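Local coordinates for lipoprotein (Mycoplasma mycoides subsp. capri, PDB 7ADK) that probably acts as a surface protease, with a peptidase domain of the mycoplasma DUF31 family in the chymotrypsin-like PA clan, at residues Phe507-Ser518 and Tyr808-Gln819; Gly711-Asn720 and Phe741-Pro749. All blocks are in the same frame, centred on the assembly; numbering follows the deposited sequence.

Contact 1 (Phe507-Ser518 and Tyr808-Gln819); sequences FHATDFINENSS and YDLIYGGGKDQQ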
loop_
_atom_site.group_PDB
_atom_site.type_symbol
_atom_site.label_atom_id
_atom_site.label_comp_id
_atom_site.label_asym_id
_atom_site.label_seq_id
_atom_site.Cartn_x
_atom_site.Cartn_y
_atom_site.Cartn_z
ATOM N N PHE B 507 -17.295 -29.532 -11.477
ATOM C CA PHE B 507 -16.888 -30.529 -10.492
ATOM C C PHE B 507 -16.766 -29.870 -9.119
ATOM O O PHE B 507 -16.289 -28.749 -9.044
ATOM C CB PHE B 507 -15.587 -31.193 -10.970
ATOM C CG PHE B 507 -15.000 -32.261 -10.068
ATOM C CD1 PHE B 507 -15.788 -33.337 -9.631
ATOM C CD2 PHE B 507 -13.665 -32.179 -9.637
ATOM C CE1 PHE B 507 -15.262 -34.299 -8.754
ATOM C CE2 PHE B 507 -13.134 -33.150 -8.776
ATOM C CZ PHE B 507 -13.936 -34.201 -8.314
ATOM N N HIS B 508 -17.204 -30.532 -8.046
ATOM C CA HIS B 508 -17.252 -29.971 -6.680
ATOM C C HIS B 508 -16.517 -30.787 -5.606
ATOM O O HIS B 508 -16.578 -30.413 -4.437
ATOM C CB HIS B 508 -18.712 -29.697 -6.286
ATOM C CG HIS B 508 -19.171 -28.288 -6.426
ATOM N ND1 HIS B 508 -18.774 -27.235 -5.651
ATOM C CD2 HIS B 508 -20.132 -27.834 -7.263
ATOM C CE1 HIS B 508 -19.489 -26.168 -5.998
ATOM N NE2 HIS B 508 -20.320 -26.514 -6.980
ATOM N N ALA B 509 -15.877 -31.913 -5.956
ATOM C CA ALA B 509 -15.125 -32.759 -5.004
ATOM C C ALA B 509 -15.892 -33.122 -3.711
ATOM O O ALA B 509 -15.309 -33.237 -2.633
ATOM C CB ALA B 509 -13.735 -32.177 -4.738
ATOM N N THR B 510 -17.202 -33.336 -3.809
ATOM C CA THR B 510 -18.058 -33.783 -2.706
ATOM C C THR B 510 -18.172 -35.299 -2.697
ATOM O O THR B 510 -18.432 -35.932 -3.716
ATOM C CB THR B 510 -19.459 -33.177 -2.788
ATOM O OG1 THR B 510 -19.995 -33.293 -4.087
ATOM C CG2 THR B 510 -19.469 -31.718 -2.383
ATOM N N ASP B 511 -17.997 -35.896 -1.525
ATOM C CA ASP B 511 -18.297 -37.301 -1.240
ATOM C C ASP B 511 -17.617 -38.316 -2.176
ATOM O O ASP B 511 -18.110 -39.402 -2.465
ATOM C CB ASP B 511 -19.803 -37.475 -1.076
ATOM C CG ASP B 511 -20.193 -38.500 -0.021
ATOM O OD1 ASP B 511 -19.387 -38.840 0.859
ATOM O OD2 ASP B 511 -21.331 -38.983 -0.065
ATOM N N PHE B 512 -16.409 -37.966 -2.611
ATOM C CA PHE B 512 -15.609 -38.666 -3.618
ATOM C C PHE B 512 -15.009 -40.014 -3.188
ATOM O O PHE B 512 -14.417 -40.703 -4.019
ATOM C CB PHE B 512 -14.527 -37.708 -4.119
ATOM C CG PHE B 512 -13.502 -37.335 -3.074
ATOM C CD1 PHE B 512 -12.377 -38.138 -2.859
ATOM C CD2 PHE B 512 -13.683 -36.169 -2.316
ATOM C CE1 PHE B 512 -11.420 -37.754 -1.913
ATOM C CE2 PHE B 512 -12.731 -35.796 -1.360
ATOM C CZ PHE B 512 -11.589 -36.581 -1.166
ATOM N N ILE B 513 -15.163 -40.420 -1.926
ATOM C CA ILE B 513 -14.756 -41.730 -1.380
ATOM C C ILE B 513 -15.925 -42.735 -1.298
ATOM O O ILE B 513 -15.698 -43.926 -1.099
ATOM C CB ILE B 513 -14.090 -41.501 0.002
ATOM C CG1 ILE B 513 -12.814 -40.653 -0.090
ATOM C CG2 ILE B 513 -13.740 -42.784 0.762
ATOM C CD1 ILE B 513 -11.710 -41.176 -1.006
ATOM N N ASN B 514 -17.180 -42.287 -1.437
ATOM C CA ASN B 514 -18.389 -43.012 -1.010
ATOM C C ASN B 514 -18.850 -44.196 -1.902
ATOM O O ASN B 514 -20.034 -44.354 -2.208
ATOM C CB ASN B 514 -19.488 -41.987 -0.677
ATOM C CG ASN B 514 -20.545 -42.476 0.308
ATOM O OD1 ASN B 514 -20.520 -43.599 0.788
ATOM N ND2 ASN B 514 -21.490 -41.648 0.673
ATOM N N GLU B 515 -17.905 -45.044 -2.315
ATOM C CA GLU B 515 -18.162 -46.453 -2.612
ATOM C C GLU B 515 -18.193 -47.210 -1.271
ATOM O O GLU B 515 -17.607 -46.763 -0.304
ATOM C CB GLU B 515 -17.107 -47.024 -3.579
ATOM C CG GLU B 515 -17.351 -48.503 -3.916
ATOM C CD GLU B 515 -16.524 -49.057 -5.081
ATOM O OE1 GLU B 515 -15.314 -48.772 -5.186
ATOM O OE2 GLU B 515 -17.072 -49.846 -5.886
ATOM N N ASN B 516 -18.865 -48.344 -1.182
ATOM C CA ASN B 516 -19.023 -49.129 0.035
ATOM C C ASN B 516 -17.681 -49.496 0.701
ATOM O O ASN B 516 -16.698 -49.769 0.028
ATOM C CB ASN B 516 -19.876 -50.368 -0.252
ATOM C CG ASN B 516 -21.166 -50.066 -0.971
ATOM O OD1 ASN B 516 -21.272 -50.181 -2.169
ATOM N ND2 ASN B 516 -22.174 -49.649 -0.290
ATOM N N SER B 517 -17.661 -49.557 2.038
ATOM C CA SER B 517 -16.539 -49.906 2.943
ATOM C C SER B 517 -15.374 -48.907 3.040
ATOM O O SER B 517 -14.799 -48.757 4.117
ATOM C CB SER B 517 -16.038 -51.336 2.699
ATOM O OG SER B 517 -15.207 -51.407 1.557
ATOM N N SER B 518 -15.055 -48.155 1.989
ATOM C CA SER B 518 -14.070 -47.062 2.032
ATOM C C SER B 518 -14.395 -45.795 2.870
ATOM O O SER B 518 -13.432 -45.079 3.163
ATOM C CB SER B 518 -13.731 -46.649 0.603
ATOM O OG SER B 518 -13.092 -47.695 -0.079
ATOM N N TYR B 808 -6.640 -41.776 -3.561
ATOM C CA TYR B 808 -7.506 -41.107 -4.514
ATOM C C TYR B 808 -6.731 -40.151 -5.421
ATOM O O TYR B 808 -5.700 -39.608 -5.047
ATOM C CB TYR B 808 -8.638 -40.382 -3.758
ATOM C CG TYR B 808 -8.256 -39.165 -2.940
ATOM C CD1 TYR B 808 -8.007 -39.273 -1.563
ATOM C CD2 TYR B 808 -8.203 -37.906 -3.556
ATOM C CE1 TYR B 808 -7.671 -38.134 -0.816
ATOM C CE2 TYR B 808 -7.854 -36.771 -2.818
ATOM C CZ TYR B 808 -7.571 -36.882 -1.450
ATOM O OH TYR B 808 -7.166 -35.797 -0.744
ATOM N N ASP B 809 -7.273 -39.886 -6.600
ATOM C CA ASP B 809 -6.880 -38.767 -7.444
ATOM C C ASP B 809 -8.149 -38.102 -7.976
ATOM O O ASP B 809 -8.941 -38.744 -8.662
ATOM C CB ASP B 809 -5.940 -39.278 -8.535
ATOM C CG ASP B 809 -5.334 -38.175 -9.399
ATOM O OD1 ASP B 809 -6.011 -37.153 -9.639
ATOM O OD2 ASP B 809 -4.184 -38.368 -9.845
ATOM N N LEU B 810 -8.386 -36.843 -7.619
ATOM C CA LEU B 810 -9.603 -36.118 -7.995
ATOM C C LEU B 810 -9.485 -35.320 -9.307
ATOM O O LEU B 810 -10.451 -34.693 -9.726
ATOM C CB LEU B 810 -10.261 -35.417 -6.786
ATOM C CG LEU B 810 -9.402 -34.582 -5.837
ATOM C CD1 LEU B 810 -8.871 -33.364 -6.555
ATOM C CD2 LEU B 810 -10.209 -34.161 -4.627
ATOM N N ILE B 811 -8.372 -35.459 -10.032
ATOM C CA ILE B 811 -8.202 -35.014 -11.423
ATOM C C ILE B 811 -8.292 -36.208 -12.392
ATOM O O ILE B 811 -9.020 -36.140 -13.377
ATOM C CB ILE B 811 -6.881 -34.229 -11.575
ATOM C CG1 ILE B 811 -6.803 -33.009 -10.637
ATOM C CG2 ILE B 811 -6.608 -33.813 -13.021
ATOM C CD1 ILE B 811 -7.745 -31.865 -10.942
ATOM N N TYR B 812 -7.604 -37.322 -12.109
ATOM C CA TYR B 812 -7.554 -38.491 -13.007
ATOM C C TYR B 812 -8.476 -39.658 -12.621
ATOM O O TYR B 812 -8.824 -40.447 -13.499
ATOM C CB TYR B 812 -6.108 -38.972 -13.169
ATOM C CG TYR B 812 -5.209 -38.045 -13.956
ATOM C CD1 TYR B 812 -5.103 -38.189 -15.347
ATOM C CD2 TYR B 812 -4.493 -37.034 -13.301
ATOM C CE1 TYR B 812 -4.270 -37.330 -16.082
ATOM C CE2 TYR B 812 -3.652 -36.178 -14.028
ATOM C CZ TYR B 812 -3.527 -36.334 -15.421
ATOM O OH TYR B 812 -2.691 -35.547 -16.134
ATOM N N GLY B 813 -8.905 -39.763 -11.363
ATOM C CA GLY B 813 -9.704 -40.875 -10.857
ATOM C C GLY B 813 -8.911 -42.174 -10.674
ATOM O O GLY B 813 -7.687 -42.205 -10.778
ATOM N N GLY B 814 -9.621 -43.267 -10.415
ATOM C CA GLY B 814 -9.063 -44.624 -10.455
ATOM C C GLY B 814 -8.168 -45.012 -9.278
ATOM O O GLY B 814 -7.395 -45.960 -9.388
ATOM N N GLY B 815 -8.242 -44.278 -8.168
ATOM C CA GLY B 815 -7.589 -44.617 -6.905
ATOM C C GLY B 815 -8.397 -45.608 -6.074
ATOM O O GLY B 815 -9.617 -45.678 -6.204
ATOM N N LYS B 816 -7.730 -46.397 -5.228
ATOM C CA LYS B 816 -8.321 -47.578 -4.571
ATOM C C LYS B 816 -9.560 -47.291 -3.714
ATOM O O LYS B 816 -10.454 -48.127 -3.654
ATOM C CB LYS B 816 -7.206 -48.281 -3.784
ATOM C CG LYS B 816 -7.618 -49.642 -3.222
ATOM C CD LYS B 816 -6.421 -50.430 -2.684
ATOM C CE LYS B 816 -5.761 -49.773 -1.471
ATOM N NZ LYS B 816 -4.652 -50.594 -0.944
ATOM N N ASP B 817 -9.662 -46.118 -3.097
ATOM C CA ASP B 817 -10.805 -45.720 -2.259
ATOM C C ASP B 817 -11.770 -44.730 -2.943
ATOM O O ASP B 817 -12.753 -44.323 -2.348
ATOM C CB ASP B 817 -10.269 -45.198 -0.922
ATOM C CG ASP B 817 -9.600 -46.320 -0.130
ATOM O OD1 ASP B 817 -10.329 -47.215 0.353
ATOM O OD2 ASP B 817 -8.360 -46.313 0.011
ATOM N N GLN B 818 -11.514 -44.328 -4.186
ATOM C CA GLN B 818 -12.260 -43.278 -4.883
ATOM C C GLN B 818 -13.517 -43.840 -5.585
ATOM O O GLN B 818 -13.503 -44.950 -6.119
ATOM C CB GLN B 818 -11.254 -42.522 -5.771
ATOM C CG GLN B 818 -11.737 -41.242 -6.458
ATOM C CD GLN B 818 -12.435 -41.473 -7.792
ATOM O OE1 GLN B 818 -12.432 -42.547 -8.369
ATOM N NE2 GLN B 818 -13.061 -40.479 -8.349
ATOM N N GLN B 819 -14.617 -43.079 -5.574
ATOM C CA GLN B 819 -15.988 -43.467 -5.967
ATOM C C GLN B 819 -16.183 -43.802 -7.469
ATOM O O GLN B 819 -17.271 -44.183 -7.891
ATOM C CB GLN B 819 -16.907 -42.346 -5.443
ATOM C CG GLN B 819 -18.385 -42.251 -5.856
ATOM C CD GLN B 819 -19.287 -43.432 -5.536
ATOM O OE1 GLN B 819 -18.865 -44.543 -5.289
ATOM N NE2 GLN B 819 -20.580 -43.244 -5.546
#

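Contact 2 (Gly711-Asn720 and Phe741-Pro749); sequences GLTDAFITVN and FNYGLEILP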
loop_
_atom_site.group_PDB
_atom_site.type_symbol
_atom_site.label_atom_id
_atom_site.label_comp_id
_atom_site.label_asym_id
_atom_site.label_seq_id
_atom_site.Cartn_x
_atom_site.Cartn_y
_atom_site.Cartn_z
ATOM N N GLY B 711 4.426 -30.037 8.206
ATOM C CA GLY B 711 3.410 -29.570 7.281
ATOM C C GLY B 711 2.656 -30.596 6.438
ATOM O O GLY B 711 2.019 -30.175 5.473
ATOM N N LEU B 712 2.650 -31.888 6.756
ATOM C CA LEU B 712 1.691 -32.849 6.193
ATOM C C LEU B 712 0.577 -33.137 7.196
ATOM O O LEU B 712 0.810 -33.359 8.392
ATOM C CB LEU B 712 2.332 -34.178 5.773
ATOM C CG LEU B 712 3.435 -34.144 4.707
ATOM C CD1 LEU B 712 3.707 -35.577 4.239
ATOM C CD2 LEU B 712 3.083 -33.344 3.463
ATOM N N THR B 713 -0.666 -33.201 6.721
ATOM C CA THR B 713 -1.821 -33.529 7.560
ATOM C C THR B 713 -2.861 -34.406 6.877
ATOM O O THR B 713 -2.918 -34.504 5.659
ATOM C CB THR B 713 -2.421 -32.277 8.216
ATOM O OG1 THR B 713 -3.222 -32.688 9.289
ATOM C CG2 THR B 713 -3.300 -31.392 7.352
ATOM N N ASP B 714 -3.689 -35.066 7.676
ATOM C CA ASP B 714 -4.920 -35.711 7.225
ATOM C C ASP B 714 -6.063 -34.891 7.822
ATOM O O ASP B 714 -6.174 -34.741 9.041
ATOM C CB ASP B 714 -4.922 -37.188 7.661
ATOM C CG ASP B 714 -6.225 -37.976 7.438
ATOM O OD1 ASP B 714 -7.263 -37.396 7.072
ATOM O OD2 ASP B 714 -6.211 -39.212 7.684
ATOM N N ALA B 715 -6.863 -34.281 6.950
ATOM C CA ALA B 715 -7.833 -33.284 7.347
ATOM C C ALA B 715 -8.909 -33.835 8.278
ATOM O O ALA B 715 -9.259 -33.155 9.229
ATOM C CB ALA B 715 -8.476 -32.693 6.110
ATOM N N PHE B 716 -9.438 -35.044 8.084
ATOM C CA PHE B 716 -10.557 -35.478 8.918
ATOM C C PHE B 716 -10.133 -35.756 10.362
ATOM O O PHE B 716 -10.817 -35.323 11.289
ATOM C CB PHE B 716 -11.320 -36.623 8.266
ATOM C CG PHE B 716 -12.577 -36.976 9.027
ATOM C CD1 PHE B 716 -13.734 -36.203 8.865
ATOM C CD2 PHE B 716 -12.559 -38.022 9.960
ATOM C CE1 PHE B 716 -14.870 -36.456 9.652
ATOM C CE2 PHE B 716 -13.702 -38.277 10.746
ATOM C CZ PHE B 716 -14.849 -37.482 10.606
ATOM N N ILE B 717 -8.962 -36.353 10.583
ATOM C CA ILE B 717 -8.423 -36.594 11.933
ATOM C C ILE B 717 -7.986 -35.298 12.654
ATOM O O ILE B 717 -7.750 -35.342 13.858
ATOM C CB ILE B 717 -7.297 -37.663 11.863
ATOM C CG1 ILE B 717 -7.798 -38.990 11.260
ATOM C CG2 ILE B 717 -6.607 -37.954 13.205
ATOM C CD1 ILE B 717 -8.885 -39.711 12.057
ATOM N N THR B 718 -7.935 -34.147 11.974
ATOM C CA THR B 718 -7.220 -32.958 12.469
ATOM C C THR B 718 -8.021 -31.648 12.365
ATOM O O THR B 718 -8.016 -30.834 13.282
ATOM C CB THR B 718 -5.891 -32.811 11.706
ATOM O OG1 THR B 718 -5.238 -34.044 11.550
ATOM C CG2 THR B 718 -4.959 -31.880 12.381
ATOM N N VAL B 719 -8.708 -31.440 11.245
ATOM C CA VAL B 719 -9.296 -30.181 10.753
ATOM C C VAL B 719 -10.656 -30.458 10.082
ATOM O O VAL B 719 -10.980 -29.899 9.043
ATOM C CB VAL B 719 -8.321 -29.416 9.816
ATOM C CG1 VAL B 719 -8.699 -27.948 9.651
ATOM C CG2 VAL B 719 -6.881 -29.404 10.311
ATOM N N ASN B 720 -11.461 -31.362 10.655
ATOM C CA ASN B 720 -12.762 -31.803 10.120
ATOM C C ASN B 720 -13.794 -30.664 9.931
ATOM O O ASN B 720 -14.698 -30.780 9.116
ATOM C CB ASN B 720 -13.338 -32.923 11.016
ATOM C CG ASN B 720 -13.092 -32.754 12.508
ATOM O OD1 ASN B 720 -13.682 -31.918 13.180
ATOM N ND2 ASN B 720 -12.157 -33.477 13.062
ATOM N N PHE B 741 -18.099 -32.584 6.220
ATOM C CA PHE B 741 -16.819 -32.410 6.919
ATOM C C PHE B 741 -15.644 -32.291 5.940
ATOM O O PHE B 741 -15.604 -32.963 4.914
ATOM C CB PHE B 741 -16.548 -33.592 7.841
ATOM C CG PHE B 741 -17.515 -33.719 8.988
ATOM C CD1 PHE B 741 -17.400 -32.865 10.089
ATOM C CD2 PHE B 741 -18.545 -34.673 8.941
ATOM C CE1 PHE B 741 -18.296 -32.973 11.160
ATOM C CE2 PHE B 741 -19.434 -34.784 10.013
ATOM C CZ PHE B 741 -19.304 -33.944 11.127
ATOM N N ASN B 742 -14.618 -31.524 6.299
ATOM C CA ASN B 742 -13.360 -31.469 5.560
ATOM C C ASN B 742 -12.585 -32.801 5.673
ATOM O O ASN B 742 -12.387 -33.347 6.757
ATOM C CB ASN B 742 -12.518 -30.295 6.074
ATOM C CG ASN B 742 -12.729 -28.990 5.339
ATOM O OD1 ASN B 742 -11.924 -28.599 4.513
ATOM N ND2 ASN B 742 -13.759 -28.242 5.632
ATOM N N TYR B 743 -12.106 -33.312 4.546
ATOM C CA TYR B 743 -11.438 -34.594 4.373
ATOM C C TYR B 743 -10.314 -34.549 3.321
ATOM O O TYR B 743 -10.317 -33.714 2.415
ATOM C CB TYR B 743 -12.508 -35.627 3.994
ATOM C CG TYR B 743 -11.946 -36.989 3.662
ATOM C CD1 TYR B 743 -11.567 -37.876 4.680
ATOM C CD2 TYR B 743 -11.699 -37.333 2.328
ATOM C CE1 TYR B 743 -10.953 -39.097 4.374
ATOM C CE2 TYR B 743 -11.067 -38.539 2.016
ATOM C CZ TYR B 743 -10.713 -39.434 3.038
ATOM O OH TYR B 743 -10.201 -40.640 2.715
ATOM N N GLY B 744 -9.368 -35.479 3.400
ATOM C CA GLY B 744 -8.307 -35.712 2.419
ATOM C C GLY B 744 -6.900 -35.421 2.934
ATOM O O GLY B 744 -6.716 -35.011 4.080
ATOM N N LEU B 745 -5.896 -35.660 2.091
ATOM C CA LEU B 745 -4.512 -35.277 2.364
ATOM C C LEU B 745 -4.379 -33.761 2.214
ATOM O O LEU B 745 -4.847 -33.203 1.222
ATOM C CB LEU B 745 -3.577 -36.044 1.414
ATOM C CG LEU B 745 -2.088 -35.659 1.500
ATOM C CD1 LEU B 745 -1.486 -35.993 2.849
ATOM C CD2 LEU B 745 -1.298 -36.411 0.442
ATOM N N GLU B 746 -3.730 -33.091 3.156
ATOM C CA GLU B 746 -3.553 -31.644 3.128
ATOM C C GLU B 746 -2.159 -31.190 3.570
ATOM O O GLU B 746 -1.423 -31.907 4.243
ATOM C CB GLU B 746 -4.658 -30.926 3.918
ATOM C CG GLU B 746 -6.052 -31.149 3.330
ATOM C CD GLU B 746 -7.134 -30.174 3.801
ATOM O OE1 GLU B 746 -6.896 -29.327 4.678
ATOM O OE2 GLU B 746 -8.277 -30.284 3.316
ATOM N N ILE B 747 -1.808 -29.985 3.134
ATOM C CA ILE B 747 -0.481 -29.375 3.187
ATOM C C ILE B 747 -0.532 -28.065 3.975
ATOM O O ILE B 747 -1.515 -27.336 3.870
ATOM C CB ILE B 747 -0.003 -29.135 1.743
ATOM C CG1 ILE B 747 0.036 -30.412 0.880
ATOM C CG2 ILE B 747 1.338 -28.418 1.693
ATOM C CD1 ILE B 747 0.936 -31.525 1.381
ATOM N N LEU B 748 0.511 -27.763 4.747
ATOM C CA LEU B 748 0.696 -26.492 5.451
ATOM C C LEU B 748 1.860 -25.684 4.824
ATOM O O LEU B 748 3.017 -25.897 5.185
ATOM C CB LEU B 748 0.910 -26.701 6.965
ATOM C CG LEU B 748 -0.255 -27.242 7.812
ATOM C CD1 LEU B 748 -1.503 -26.391 7.648
ATOM C CD2 LEU B 748 -0.625 -28.700 7.576
ATOM N N PRO B 749 1.579 -24.767 3.888
ATOM C CA PRO B 749 2.539 -23.800 3.366
ATOM C C PRO B 749 3.186 -22.894 4.422
ATOM O O PRO B 749 2.506 -22.382 5.315
ATOM C CB PRO B 749 1.721 -22.976 2.372
ATOM C CG PRO B 749 0.269 -23.189 2.751
ATOM C CD PRO B 749 0.322 -24.639 3.166
#

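Contact 1 (Phe507-Ser518 and Tyr808-Gln819)
Phe512 drives the edge of its ring into the face of Tyr808. Its CE1 stands over the centre of the tyrosine ring, 3.6 Å from Tyr808 CG. The two planes meet at 58°, an edge-to-face pair with centroids 4.7 Å apart. Phe512 reaches there because its CG sits between the backbone N and the carbonyl carbon (chi1 66°). Leu810 CD2 lies over one face of the Phe512 ring and also meets Ala509 CB at 4.0 Å. Phe507 crosses Leu810 at about a right angle, its CZ 4.2 Å from Leu810 CB. Ile513 adds its CD1, 4.2 Å from Tyr808 CB. Polar bonds close the other end. The backbone N of Gln819 donates to Phe512 O at 2.8 Å. The side chain of Gln819 bends at its second torsion and lies along the backbone of Asn514 and Glu515. Ser518 OG donates to Asp817 OD1 at 2.8 Å, on the anti lone pair of that oxygen. Asp817 OD2 takes the backbone N of Gln807, so both carboxylate oxygens are engaged. Each segment makes a type I turn here, Asp511-Asn514 and Gly815-Gln818. The loop after strand 503-507 is thereby packed on the loop after strand 807-809. These strands belong to two different sheets, consistent with the two-barrel fold of the PA clan.

Contact 2 (Gly711-Asn720 and Phe741-Pro749)
Strands 712-714 and 745-747 run antiparallel, their axes 4.8 Å apart at closest and their directions 145° apart. Thr713 and Glu746 form the hydrogen-bonded pair, with Thr713 N to Glu746 O at 2.9 Å and Glu746 N to Thr713 O at 3.0 Å. Leu748 N to Gly711 O and Ala715 N to Gly744 O extend the pairing at either end. Leu712 and Ile747 lie side by side on one face of the sheet, with CD2 of Leu712 3.5 Å from CD1 of Ile747. On the other face Thr713 CG2 touches Glu746 CB at 3.7 Å, while Thr713 OG1 turns to the carbonyl of Tyr703. Ala715 CB rests against the carboxylate of Glu746.

Strand 712-714 pairs with the long strand 737-747 in a mixed sheet of the peptidase domain. It passes directly into a short, weakly bonded helix, about 715-719. Asp714 is the N-cap, and its OD1 takes a weak bond from Phe716 N. Its OD2 is hydrogen-bonded to the hydroxyls of Tyr796 and Tyr803.

The edge of the Phe716 ring points at the face of Phe741; a chi1 of -173° swings CG to the side opposite the backbone N. The pair is offset, with planes at 85° and centroids 5.8 Å apart. Phe716 CB also meets the edge of the Tyr743 ring, 3.8 Å from CD1. Farther along, Asn720 O accepts from Asn742 N at 2.9 Å. Asn720 ND2 donates back to Phe716 O, and that oxygen lies in the amide plane of Asn720.

In the fold
The centres of contact 1 and contact 2 lie about 16 Å apart, and the two touch. Tyr808 OH is 3.1 Å from Leu745 N, a probable hydrogen bond, and packs on Gly744 CA at 3.4 Å. Tyr743 meets two side chains of contact 1: its CE2 is 3.5 Å from Ile513 CG1 and its CD2 is 3.6 Å from Phe512 CZ. Both contacts reach the mixed sheet. Strand 783-792 pairs with strand 807-809 of contact 1 and with strand 737-747 of contact 2. The touching residues of contact 2 are all buried, and its centre lies about 13 Å from the centre of the chain. Contact 1 is partly buried, its centre about 22 Å from the same point.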